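Side-chain contacts in periplasmic binding protein (Sulfurospirillum deleyianum, PDB 4PAG), which probably binds a solute in the periplasm, as relatives bind iron chelates or vitamin B12, and hands it to an ABC transporter: residues Tyr238-Val241 with Lys246-Val249; Ser189-Pro194 with Arg271-Met276; Gln152-Glu157 with Val301-Gln306; Asp122-Tyr127 with Leu195-Gly200. All blocks are in the same frame, centred on the assembly; numbering follows the deposited sequence. Where two conformers were deposited one is given.

Contact 1. Residues Tyr238-Val241 with Lys246-Val249; sequences YKTV and KWAV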
loop_
_atom_site.group_PDB
_atom_site.type_symbol
_atom_site.label_atom_id
_atom_site.label_comp_id
_atom_site.label_asym_id
_atom_site.label_seq_id
_atom_site.Cartn_x
_atom_site.Cartn_y
_atom_site.Cartn_z
ATOM N N TYR A 238 -12.251 10.402 11.965
ATOM C CA TYR A 238 -13.519 9.867 11.477
ATOM C C TYR A 238 -14.659 10.093 12.483
ATOM O O TYR A 238 -15.780 10.440 12.091
ATOM C CB TYR A 238 -13.362 8.394 11.131
ATOM C CG TYR A 238 -14.631 7.747 10.658
ATOM C CD1 TYR A 238 -15.066 7.891 9.343
ATOM C CD2 TYR A 238 -15.403 6.996 11.525
ATOM C CE1 TYR A 238 -16.234 7.289 8.904
ATOM C CE2 TYR A 238 -16.574 6.402 11.099
ATOM C CZ TYR A 238 -16.986 6.551 9.790
ATOM O OH TYR A 238 -18.158 5.951 9.391
ATOM N N LYS A 239 -14.374 9.925 13.771
ATOM C CA LYS A 239 -15.348 10.269 14.823
ATOM C C LYS A 239 -15.587 11.776 14.897
ATOM O O LYS A 239 -16.726 12.236 14.930
ATOM C CB LYS A 239 -14.876 9.781 16.200
ATOM C CG LYS A 239 -14.734 8.277 16.386
ATOM C CD LYS A 239 -15.955 7.507 15.914
ATOM C CE LYS A 239 -16.376 6.428 16.904
ATOM N NZ LYS A 239 -17.313 6.987 17.920
ATOM N N THR A 240 -14.500 12.537 14.924
ATOM C CA THR A 240 -14.571 13.995 15.041
ATOM C C THR A 240 -15.435 14.634 13.960
ATOM O O THR A 240 -16.258 15.511 14.257
ATOM C CB THR A 240 -13.159 14.607 14.989
ATOM O OG1 THR A 240 -12.461 14.274 16.195
ATOM C CG2 THR A 240 -13.203 16.123 14.850
ATOM N N VAL A 241 -15.262 14.188 12.717
ATOM C CA VAL A 241 -15.915 14.823 11.570
ATOM C C VAL A 241 -17.446 14.688 11.620
ATOM O O VAL A 241 -18.157 15.499 11.031
ATOM C CB VAL A 241 -15.328 14.309 10.215
ATOM C CG1 VAL A 241 -15.803 12.908 9.892
ATOM C CG2 VAL A 241 -15.672 15.252 9.073
ATOM N N LYS A 246 -18.972 22.019 13.085
ATOM C CA LYS A 246 -18.424 22.822 11.984
ATOM C C LYS A 246 -18.221 22.020 10.691
ATOM O O LYS A 246 -18.289 22.577 9.601
ATOM C CB LYS A 246 -17.099 23.464 12.388
ATOM C CG LYS A 246 -15.922 22.506 12.343
ATOM C CD LYS A 246 -14.694 23.151 12.933
ATOM C CE LYS A 246 -13.423 22.520 12.408
ATOM N NZ LYS A 246 -12.298 23.448 12.672
ATOM N N TRP A 247 -17.982 20.717 10.806
ATOM C CA TRP A 247 -17.789 19.894 9.609
ATOM C C TRP A 247 -19.081 19.640 8.833
ATOM O O TRP A 247 -19.034 19.232 7.683
ATOM C CB TRP A 247 -17.125 18.572 9.964
ATOM C CG TRP A 247 -15.758 18.766 10.488
ATOM C CD1 TRP A 247 -15.395 18.888 11.792
ATOM C CD2 TRP A 247 -14.560 18.893 9.722
ATOM N NE1 TRP A 247 -14.042 19.068 11.892
ATOM C CE2 TRP A 247 -13.501 19.075 10.635
ATOM C CE3 TRP A 247 -14.275 18.858 8.355
ATOM C CZ2 TRP A 247 -12.187 19.236 10.227
ATOM C CZ3 TRP A 247 -12.960 19.013 7.948
ATOM C CH2 TRP A 247 -11.931 19.188 8.884
ATOM N N ALA A 248 -20.226 19.889 9.453
ATOM C CA ALA A 248 -21.516 19.717 8.784
ATOM C C ALA A 248 -21.737 20.705 7.632
ATOM O O ALA A 248 -22.678 20.548 6.872
ATOM C CB ALA A 248 -22.649 19.828 9.796
ATOM N N VAL A 249 -20.893 21.728 7.513
ATOM C CA VAL A 249 -20.920 22.600 6.332
ATOM C C VAL A 249 -20.637 21.832 5.033
ATOM O O VAL A 249 -21.085 22.229 3.962
ATOM C CB VAL A 249 -19.939 23.793 6.470
ATOM C CG1 VAL A 249 -18.484 23.340 6.534
ATOM C CG2 VAL A 249 -20.117 24.752 5.319
#
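Trp247 lays its indole against Val241 and meets it from its first side-chain atom onward. Trp247 CB sits 3.4 Å from Val241 O and 3.7 Å from Val241 CG2, and CG follows over the same methyl. Further out CD2 and CE3 stay on CG2, whereas Trp247 CD1 lies 4.1 Å from Val241 CA. The valine methyl therefore rests 3.4 Å above the indole plane, near the rim of one face, and the two side chains run almost perpendicular to each other. Val241 can offer this methyl because CG2 is trans to its backbone N. Across the contact, the nearest atom to Trp247 NE1 is Thr240 CG2 at 4.3 Å, while Thr240 OG1 is engaged with Thr236 O in its own helix. Phe219 and Phe237 each make an edge-to-face pair with the indole. A serine in place of Trp247 would probably leave a gap over Val241 CG2 and rob both phenylalanines of their ring partner. Val241 also touches Val258, so the 3-10 turn is packed through helix 235-243 onto the sheet edge. This is the beta-alpha-beta crossover from strand 229-232 to parallel strand 258-260, an element of the Rossmann-like lobes of periplasmic binding proteins.

Contact 2. Residues Ser189-Pro194 with Arg271-Met276; sequences SFHSEP and RPPSFM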
loop_
_atom_site.group_PDB
_atom_site.type_symbol
_atom_site.label_atom_id
_atom_site.label_comp_id
_atom_site.label_asym_id
_atom_site.label_seq_id
_atom_site.Cartn_x
_atom_site.Cartn_y
_atom_site.Cartn_z
ATOM N N SER A 189 1.130 11.746 -6.114
ATOM C CA SER A 189 1.892 11.332 -4.933
ATOM C C SER A 189 1.792 9.833 -4.797
ATOM O O SER A 189 0.727 9.274 -5.061
ATOM C CB SER A 189 1.307 11.979 -3.675
ATOM O OG SER A 189 1.788 11.360 -2.482
ATOM N N PHE A 190 2.863 9.164 -4.365
ATOM C CA PHE A 190 2.740 7.727 -4.158
ATOM C C PHE A 190 1.834 7.371 -2.967
ATOM O O PHE A 190 1.394 6.224 -2.837
ATOM C CB PHE A 190 4.080 6.963 -4.175
ATOM C CG PHE A 190 5.070 7.329 -3.097
ATOM C CD1 PHE A 190 4.815 7.081 -1.753
ATOM C CD2 PHE A 190 6.333 7.805 -3.451
ATOM C CE1 PHE A 190 5.763 7.371 -0.780
ATOM C CE2 PHE A 190 7.284 8.093 -2.483
ATOM C CZ PHE A 190 6.997 7.875 -1.140
ATOM N N HIS A 191 1.517 8.357 -2.138
ATOM C CA HIS A 191 0.571 8.163 -1.036
ATOM C C HIS A 191 -0.906 8.208 -1.440
ATOM O O HIS A 191 -1.745 7.658 -0.726
ATOM C CB HIS A 191 0.834 9.198 0.053
ATOM C CG HIS A 191 2.141 9.003 0.755
ATOM N ND1 HIS A 191 2.409 7.891 1.523
ATOM C CD2 HIS A 191 3.257 9.765 0.794
ATOM C CE1 HIS A 191 3.632 7.985 2.018
ATOM N NE2 HIS A 191 4.167 9.115 1.590
ATOM N N SER A 192 -1.219 8.852 -2.567
ATOM C CA SER A 192 -2.608 8.996 -3.042
ATOM C C SER A 192 -2.927 8.265 -4.353
ATOM O O SER A 192 -4.068 8.293 -4.813
ATOM C CB SER A 192 -2.947 10.478 -3.214
ATOM O OG SER A 192 -2.149 11.064 -4.222
ATOM N N GLU A 193 -1.935 7.595 -4.932
ATOM C CA GLU A 193 -2.083 6.896 -6.218
ATOM C C GLU A 193 -3.377 6.072 -6.417
ATOM O O GLU A 193 -3.990 6.180 -7.479
ATOM C CB GLU A 193 -0.852 6.011 -6.477
ATOM C CG GLU A 193 -0.815 5.365 -7.853
ATOM C CD GLU A 193 -1.353 3.939 -7.883
ATOM O OE1 GLU A 193 -1.648 3.364 -6.807
ATOM O OE2 GLU A 193 -1.466 3.372 -8.997
ATOM N N PRO A 194 -3.788 5.248 -5.421
ATOM C CA PRO A 194 -4.965 4.414 -5.657
ATOM C C PRO A 194 -6.263 5.218 -5.725
ATOM O O PRO A 194 -7.237 4.753 -6.312
ATOM C CB PRO A 194 -4.988 3.473 -4.452
ATOM C CG PRO A 194 -4.202 4.166 -3.400
ATOM C CD PRO A 194 -3.148 4.925 -4.132
ATOM N N ARG A 271 0.554 4.057 3.816
ATOM C CA ARG A 271 1.184 3.942 5.131
ATOM C C ARG A 271 1.289 2.472 5.571
ATOM O O ARG A 271 0.916 2.125 6.686
ATOM C CB ARG A 271 0.403 4.763 6.186
ATOM C CG ARG A 271 0.020 6.172 5.763
ATOM C CD ARG A 271 1.223 7.057 5.445
ATOM N NE ARG A 271 0.815 8.287 4.767
ATOM C CZ ARG A 271 1.615 9.326 4.511
ATOM N NH1 ARG A 271 2.885 9.330 4.898
ATOM N NH2 ARG A 271 1.134 10.380 3.869
ATOM N N PRO A 272 1.837 1.605 4.700
ATOM C CA PRO A 272 2.515 1.889 3.445
ATOM C C PRO A 272 1.676 1.758 2.169
ATOM O O PRO A 272 0.666 1.052 2.153
ATOM C CB PRO A 272 3.568 0.790 3.403
ATOM C CG PRO A 272 2.847 -0.383 3.999
ATOM C CD PRO A 272 1.943 0.180 5.057
ATOM N N PRO A 273 2.137 2.402 1.084
ATOM C CA PRO A 273 1.730 1.990 -0.252
ATOM C C PRO A 273 2.113 0.521 -0.403
ATOM O O PRO A 273 3.194 0.131 0.027
ATOM C CB PRO A 273 2.583 2.853 -1.184
ATOM C CG PRO A 273 3.203 3.894 -0.342
ATOM C CD PRO A 273 3.214 3.401 1.065
ATOM N N SER A 274 1.224 -0.299 -0.943
ATOM C CA SER A 274 1.522 -1.717 -1.110
ATOM C C SER A 274 0.562 -2.384 -2.087
ATOM O O SER A 274 -0.406 -1.775 -2.561
ATOM C CB SER A 274 1.449 -2.452 0.234
ATOM O OG SER A 274 0.099 -2.734 0.592
ATOM N N PHE A 275 0.848 -3.653 -2.358
ATOM C CA PHE A 275 -0.013 -4.510 -3.165
ATOM C C PHE A 275 -1.476 -4.556 -2.680
ATOM O O PHE A 275 -2.361 -4.936 -3.440
ATOM C CB PHE A 275 0.551 -5.931 -3.166
ATOM C CG PHE A 275 0.304 -6.656 -1.890
ATOM C CD1 PHE A 275 1.185 -6.546 -0.836
ATOM C CD2 PHE A 275 -0.853 -7.414 -1.724
ATOM C CE1 PHE A 275 0.930 -7.199 0.364
ATOM C CE2 PHE A 275 -1.110 -8.058 -0.535
ATOM C CZ PHE A 275 -0.213 -7.956 0.516
HETATM N N MSE A 276 -1.733 -4.199 -1.425
HETATM C CA MSE A 276 -3.117 -4.142 -0.913
HETATM C C MSE A 276 -3.992 -3.241 -1.763
HETATM O O MSE A 276 -5.226 -3.387 -1.775
HETATM C CB MSE A 276 -3.174 -3.607 0.517
HETATM C CG MSE A 276 -2.489 -4.481 1.557
HETATM SE SE MSE A 276 -3.343 -6.244 1.758
HETATM C CE MSE A 276 -5.075 -5.680 2.521
#
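Stacking dominates where His191 meets Arg271: the guanidinium lies flat on the imidazole, with centres 3.6 Å apart and planes within 8° of parallel. Arg271 CZ lies toward the rim of the ring, Arg271 NH1 comes to 3.3 Å from His191 CE1, and His191 ND1 lies over the guanidinium centre. Phe190 CE1 occupies the other face of the imidazole, which is thus sandwiched between a phenylalanine ring carbon and the guanidinium. A bend at chi2 (-61°) brings the end of the arginine back over the ring.

Apolar packing is slighter: Pro273 CG touches Phe190 CD1 at 3.8 Å, approaching at a slant. Among the polar terms, Ser189 OG accepts from His191 N at 3.0 Å, an ST turn that holds the backbone at His191. Both imidazole nitrogens are bonded, ND1 with Asp270 OD1 and NE2 with Val211 O, while Arg271 NH2 forms salt bridges to Glu185 and Glu177. A leucine in place of His191 would probably rob Asp270 and Val211 O of this hydrogen-bond partner and leave the guanidinium without a flat seat. With carboxylate and carbonyl partners, the imidazole may well be protonated, in which case the surrounding acids would offset the two charges.

Contact 3. Residues Gln152-Glu157 with Val301-Gln306; sequences QTYLDE and VKAFYQ
Tyr154 reaches end-on from helix 141-163 to helix 297-309, its ring bridging backbones whose nearest CA atoms, those of Tyr154 and Phe304, are 9.6 Å apart. The phenol oxygen leads: Tyr154 OH touches Ala303 CB at 3.6 Å, and Phe304 N lies farther off at 4.0 Å, without a hydrogen bond between them. Behind the hydroxyl, Tyr154 CE2 passes Phe304 CB at 4.5 Å, a loose contact that comes at a slant to the tyrosine ring. With its CG opposite the carbonyl carbon (chi1 -82°), Tyr154 points at the facing helix, where its hydroxyl rests on the Ala303 methyl.

Phe304 meets the tyrosine with the near side of its ring as well as with CB, since Phe304 CD2 is also 4.5 Å from Tyr154 CE2. The same ring stacks on Phe308 and packs against Ile278 and Leu279. Ile278 also touches Tyr154, so helix 277-288 fills in beside both aromatic residues. The hydrogen bond from Gln152 NE2 to Asp156 OD1, one turn on within helix 141-163, lies off the interface.

Lys300 adds charge to the interface, forming a salt bridge with Glu157 and a cation-pi contact with Tyr154. The two helices are thus joined mainly by the tyrosine side chain, with little apolar overlap of its own; its hydroxyl is hydrogen-bonded to a residue adjoining the segments, so this buried polar group has a partner, and Lys300 adds an electrostatic component.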
loop_
_atom_site.group_PDB
_atom_site.type_symbol
_atom_site.label_atom_id
_atom_site.label_comp_id
_atom_site.label_asym_id
_atom_site.label_seq_id
_atom_site.Cartn_x
_atom_site.Cartn_y
_atom_site.Cartn_z
ATOM N N GLN A 152 -3.551 -8.873 -11.869
ATOM C CA GLN A 152 -3.786 -8.442 -13.248
ATOM C C GLN A 152 -5.280 -8.299 -13.553
ATOM O O GLN A 152 -5.716 -7.294 -14.129
ATOM C CB GLN A 152 -3.138 -9.420 -14.244
ATOM C CG GLN A 152 -3.131 -8.920 -15.680
ATOM C CD GLN A 152 -2.254 -7.697 -15.842
ATOM O OE1 GLN A 152 -1.030 -7.801 -15.846
ATOM N NE2 GLN A 152 -2.873 -6.531 -15.954
ATOM N N THR A 153 -6.063 -9.296 -13.159
ATOM C CA THR A 153 -7.508 -9.271 -13.387
ATOM C C THR A 153 -8.175 -8.088 -12.697
ATOM O O THR A 153 -8.939 -7.354 -13.322
ATOM C CB THR A 153 -8.158 -10.572 -12.893
ATOM O OG1 THR A 153 -7.613 -11.658 -13.640
ATOM C CG2 THR A 153 -9.678 -10.548 -13.065
ATOM N N TYR A 154 -7.882 -7.901 -11.415
ATOM C CA TYR A 154 -8.494 -6.807 -10.651
ATOM C C TYR A 154 -8.109 -5.451 -11.232
ATOM O O TYR A 154 -8.957 -4.562 -11.381
ATOM C CB TYR A 154 -8.091 -6.881 -9.178
ATOM C CG TYR A 154 -8.886 -7.846 -8.343
ATOM C CD1 TYR A 154 -9.351 -9.052 -8.862
ATOM C CD2 TYR A 154 -9.152 -7.566 -7.012
ATOM C CE1 TYR A 154 -10.069 -9.940 -8.073
ATOM C CE2 TYR A 154 -9.864 -8.443 -6.219
ATOM C CZ TYR A 154 -10.321 -9.626 -6.749
ATOM O OH TYR A 154 -11.029 -10.486 -5.946
ATOM N N LEU A 155 -6.837 -5.299 -11.574
ATOM C CA LEU A 155 -6.344 -4.049 -12.145
ATOM C C LEU A 155 -6.959 -3.742 -13.519
ATOM O O LEU A 155 -7.312 -2.589 -13.805
ATOM C CB LEU A 155 -4.817 -4.077 -12.228
ATOM C CG LEU A 155 -4.118 -4.011 -10.866
ATOM C CD1 LEU A 155 -2.685 -4.521 -10.972
ATOM C CD2 LEU A 155 -4.147 -2.600 -10.283
ATOM N N ASP A 156 -7.100 -4.768 -14.358
ATOM C CA ASP A 156 -7.722 -4.608 -15.682
ATOM C C ASP A 156 -9.204 -4.246 -15.566
ATOM O O ASP A 156 -9.693 -3.386 -16.291
ATOM C CB ASP A 156 -7.565 -5.886 -16.515
ATOM C CG ASP A 156 -6.129 -6.124 -16.973
ATOM O OD1 ASP A 156 -5.279 -5.217 -16.821
ATOM O OD2 ASP A 156 -5.848 -7.230 -17.491
ATOM N N GLU A 157 -9.915 -4.906 -14.657
ATOM C CA GLU A 157 -11.324 -4.596 -14.410
ATOM C C GLU A 157 -11.511 -3.148 -13.990
ATOM O O GLU A 157 -12.428 -2.472 -14.452
ATOM C CB GLU A 157 -11.896 -5.485 -13.309
ATOM C CG GLU A 157 -12.143 -6.919 -13.717
ATOM C CD GLU A 157 -12.474 -7.800 -12.532
ATOM O OE1 GLU A 157 -12.211 -7.386 -11.376
ATOM O OE2 GLU A 157 -13.004 -8.907 -12.756
ATOM N N VAL A 301 -13.278 -8.689 -1.645
ATOM C CA VAL A 301 -12.559 -8.784 -0.373
ATOM C C VAL A 301 -12.353 -10.255 -0.007
ATOM O O VAL A 301 -11.244 -10.668 0.336
ATOM C CB VAL A 301 -13.285 -8.045 0.783
ATOM C CG1 VAL A 301 -12.495 -8.163 2.079
ATOM C CG2 VAL A 301 -13.499 -6.574 0.448
ATOM N N LYS A 302 -13.419 -11.048 -0.102
ATOM C CA LYS A 302 -13.352 -12.456 0.286
ATOM C C LYS A 302 -12.348 -13.228 -0.556
ATOM O O LYS A 302 -11.526 -13.955 -0.006
ATOM C CB LYS A 302 -14.739 -13.127 0.236
ATOM C CG LYS A 302 -15.592 -12.849 1.461
ATOM C CD LYS A 302 -17.028 -13.335 1.255
ATOM C CE LYS A 302 -17.851 -13.275 2.533
ATOM N NZ LYS A 302 -18.017 -14.603 3.187
ATOM N N ALA A 303 -12.398 -13.048 -1.877
ATOM C CA ALA A 303 -11.478 -13.739 -2.789
ATOM C C ALA A 303 -10.032 -13.292 -2.577
ATOM O O ALA A 303 -9.116 -14.107 -2.568
ATOM C CB ALA A 303 -11.882 -13.510 -4.238
ATOM N N PHE A 304 -9.837 -11.995 -2.398
ATOM C CA PHE A 304 -8.503 -11.446 -2.192
ATOM C C PHE A 304 -7.873 -11.986 -0.897
ATOM O O PHE A 304 -6.719 -12.439 -0.893
ATOM C CB PHE A 304 -8.564 -9.920 -2.201
ATOM C CG PHE A 304 -7.225 -9.257 -2.108
ATOM C CD1 PHE A 304 -6.678 -8.969 -0.873
ATOM C CD2 PHE A 304 -6.512 -8.923 -3.252
ATOM C CE1 PHE A 304 -5.448 -8.360 -0.772
ATOM C CE2 PHE A 304 -5.278 -8.308 -3.158
ATOM C CZ PHE A 304 -4.748 -8.028 -1.913
ATOM N N TYR A 305 -8.636 -11.973 0.188
ATOM C CA TYR A 305 -8.119 -12.436 1.474
ATOM C C TYR A 305 -7.846 -13.940 1.469
ATOM O O TYR A 305 -6.875 -14.403 2.091
ATOM C CB TYR A 305 -9.031 -12.015 2.642
ATOM C CG TYR A 305 -8.639 -10.654 3.199
ATOM C CD1 TYR A 305 -8.807 -9.498 2.438
ATOM C CD2 TYR A 305 -8.072 -10.530 4.458
ATOM C CE1 TYR A 305 -8.429 -8.260 2.926
ATOM C CE2 TYR A 305 -7.690 -9.289 4.959
ATOM C CZ TYR A 305 -7.862 -8.155 4.185
ATOM O OH TYR A 305 -7.490 -6.907 4.665
ATOM N N GLN A 306 -8.659 -14.691 0.730
ATOM C CA GLN A 306 -8.480 -16.138 0.648
ATOM C C GLN A 306 -7.148 -16.484 0.011
ATOM O O GLN A 306 -6.394 -17.291 0.551
ATOM C CB GLN A 306 -9.619 -16.800 -0.131
ATOM C CG GLN A 306 -9.680 -18.316 0.039
ATOM C CD GLN A 306 -8.763 -19.096 -0.891
ATOM O OE1 GLN A 306 -8.399 -18.637 -1.981
ATOM N NE2 GLN A 306 -8.406 -20.309 -0.469
#

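Contact 4. Residues Asp122-Tyr127 with Leu195-Gly200; sequences DDSQNY and LALAGG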
loop_
_atom_site.group_PDB
_atom_site.type_symbol
_atom_site.label_atom_id
_atom_site.label_comp_id
_atom_site.label_asym_id
_atom_site.label_seq_id
_atom_site.Cartn_x
_atom_site.Cartn_y
_atom_site.Cartn_z
ATOM N N ASP A 122 5.388 2.071 -7.812
ATOM C CA ASP A 122 4.628 3.304 -7.644
ATOM C C ASP A 122 3.326 3.286 -8.450
ATOM O O ASP A 122 2.270 3.659 -7.938
ATOM C CB ASP A 122 5.493 4.510 -7.979
ATOM C CG ASP A 122 6.507 4.829 -6.873
ATOM O OD1 ASP A 122 6.480 4.203 -5.779
ATOM O OD2 ASP A 122 7.335 5.718 -7.099
ATOM N N ASP A 123 3.402 2.827 -9.695
ATOM C CA ASP A 123 2.214 2.583 -10.501
ATOM C C ASP A 123 1.693 1.212 -10.107
ATOM O O ASP A 123 2.380 0.214 -10.299
ATOM C CB ASP A 123 2.564 2.618 -11.994
ATOM C CG ASP A 123 1.331 2.584 -12.905
ATOM O OD1 ASP A 123 0.214 2.196 -12.466
ATOM O OD2 ASP A 123 1.498 2.946 -14.092
ATOM N N SER A 124 0.479 1.159 -9.559
ATOM C CA SER A 124 -0.084 -0.105 -9.092
ATOM C C SER A 124 -0.280 -1.129 -10.224
ATOM O O SER A 124 -0.323 -2.338 -9.967
ATOM C CB SER A 124 -1.396 0.129 -8.326
ATOM O OG SER A 124 -1.176 0.826 -7.097
ATOM N N GLN A 125 -0.390 -0.653 -11.462
ATOM C CA GLN A 125 -0.479 -1.542 -12.615
ATOM C C GLN A 125 0.782 -2.409 -12.760
ATOM O O GLN A 125 0.747 -3.437 -13.430
ATOM C CB GLN A 125 -0.740 -0.744 -13.901
ATOM C CG GLN A 125 -1.910 0.235 -13.814
ATOM C CD GLN A 125 -3.252 -0.378 -14.180
ATOM O OE1 GLN A 125 -4.262 0.317 -14.249
ATOM N NE2 GLN A 125 -3.262 -1.670 -14.451
ATOM N N ASN A 126 1.883 -2.004 -12.122
ATOM C CA ASN A 126 3.123 -2.803 -12.114
ATOM C C ASN A 126 3.116 -4.027 -11.181
ATOM O O ASN A 126 4.026 -4.851 -11.258
ATOM C CB ASN A 126 4.336 -1.945 -11.732
ATOM C CG ASN A 126 4.668 -0.887 -12.761
ATOM O OD1 ASN A 126 4.123 -0.863 -13.865
ATOM N ND2 ASN A 126 5.576 0.000 -12.398
ATOM N N TYR A 127 2.126 -4.160 -10.298
ATOM C CA TYR A 127 2.174 -5.260 -9.321
ATOM C C TYR A 127 2.283 -6.675 -9.924
ATOM O O TYR A 127 3.064 -7.480 -9.429
ATOM C CB TYR A 127 1.046 -5.159 -8.280
ATOM C CG TYR A 127 1.405 -4.189 -7.166
ATOM C CD1 TYR A 127 2.491 -4.437 -6.328
ATOM C CD2 TYR A 127 0.692 -3.016 -6.975
ATOM C CE1 TYR A 127 2.847 -3.544 -5.326
ATOM C CE2 TYR A 127 1.038 -2.121 -5.975
ATOM C CZ TYR A 127 2.118 -2.384 -5.155
ATOM O OH TYR A 127 2.458 -1.482 -4.160
ATOM N N LEU A 195 -6.265 6.413 -5.141
ATOM C CA LEU A 195 -7.424 7.305 -5.245
ATOM C C LEU A 195 -7.616 7.765 -6.693
ATOM O O LEU A 195 -8.738 7.817 -7.196
ATOM C CB LEU A 195 -7.267 8.497 -4.306
ATOM C CG LEU A 195 -7.246 8.133 -2.815
ATOM C CD1 LEU A 195 -6.495 9.171 -1.993
ATOM C CD2 LEU A 195 -8.662 7.996 -2.302
ATOM N N ALA A 196 -6.516 8.081 -7.365
ATOM C CA ALA A 196 -6.556 8.445 -8.785
ATOM C C ALA A 196 -6.822 7.226 -9.667
ATOM O O ALA A 196 -7.547 7.316 -10.659
ATOM C CB ALA A 196 -5.254 9.112 -9.189
ATOM N N LEU A 197 -6.237 6.086 -9.303
ATOM C CA LEU A 197 -6.442 4.840 -10.051
ATOM C C LEU A 197 -7.904 4.386 -10.021
ATOM O O LEU A 197 -8.399 3.768 -10.970
ATOM C CB LEU A 197 -5.556 3.737 -9.478
ATOM C CG LEU A 197 -5.380 2.494 -10.342
ATOM C CD1 LEU A 197 -4.572 2.824 -11.589
ATOM C CD2 LEU A 197 -4.707 1.391 -9.534
ATOM N N ALA A 198 -8.585 4.707 -8.927
ATOM C CA ALA A 198 -9.994 4.388 -8.762
ATOM C C ALA A 198 -10.935 5.373 -9.475
ATOM O O ALA A 198 -12.141 5.225 -9.386
ATOM C CB ALA A 198 -10.328 4.339 -7.282
ATOM N N GLY A 199 -10.389 6.377 -10.153
ATOM C CA GLY A 199 -11.191 7.350 -10.896
ATOM C C GLY A 199 -11.547 8.600 -10.108
ATOM O O GLY A 199 -12.480 9.315 -10.460
ATOM N N GLY A 200 -10.795 8.879 -9.050
ATOM C CA GLY A 200 -11.028 10.066 -8.251
ATOM C C GLY A 200 -10.425 11.320 -8.857
ATOM O O GLY A 200 -9.391 11.270 -9.532
#
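The carboxamide of Gln125 approaches Leu197 through its oxygen, with OE1 3.7 Å from CD1 and the methyl displaced from the amide plane. The two side chains pass at a slant, and the bend of the glutamine at chi2 (-88°) swings the amide round to the leucine. Gln125 was modelled in two conformers, so this touch belongs to one of them and is the less certain half of the contact. The other flat group, the carboxylate of Asp123, turns back on its own chain: OD1 accepts from Gln125 N at 3.1 Å, approached from above the carboxylate plane, and closes an Asx turn.

Leu197 is the centre of the contact. Its CG stands trans to the backbone N (chi1 -165°), and the two methyls divide the work, CD1 going to Gln125 and CD2 to Ser124 CB at 3.7 Å. Ser124 thus offers carbon to the leucine while its OG is hydrogen-bonded to Glu193, a turn earlier on the leucine's own helix.

Directly after Leu197 the helix ends in a Schellman motif, in which Gly200 N bonds to Leu195 O and Gly199 N to Ala196 O. Gly199 has positive phi (93°), where a CB would jam against the preceding carbonyl oxygen.

Leu155 and Leu158 of helix 141-163 pack on Leu197, and Leu155 also touches Gln125. Helix 277-288 meets both segments, through Arg277 at Ser124 and Ile284 at Ala198. The contact therefore joins the end of helix 193-197 to the loop between strand 116-119 and helix 127-138, with these two longer helices alongside.

Contact 2 lies nearest the middle of the chain and is the most polar, its histidine-arginine stack set among acids. Contact 4, only 8 Å away between centres, shares helix 193-197 with it and is joined to it by the probable Glu193-Ser124 hydrogen bond, but is only partly buried and relies on a single leucine. Contact 3 is buried between two helices; it touches contact 2 through Phe275 and Met276, which pack on Phe304, and contact 4 through Leu155. Contact 1 stands apart, at least about 13 Å from the others between nearest atoms. Although it lies far from the chain centre, its indole-valine packing is buried and almost wholly apolar.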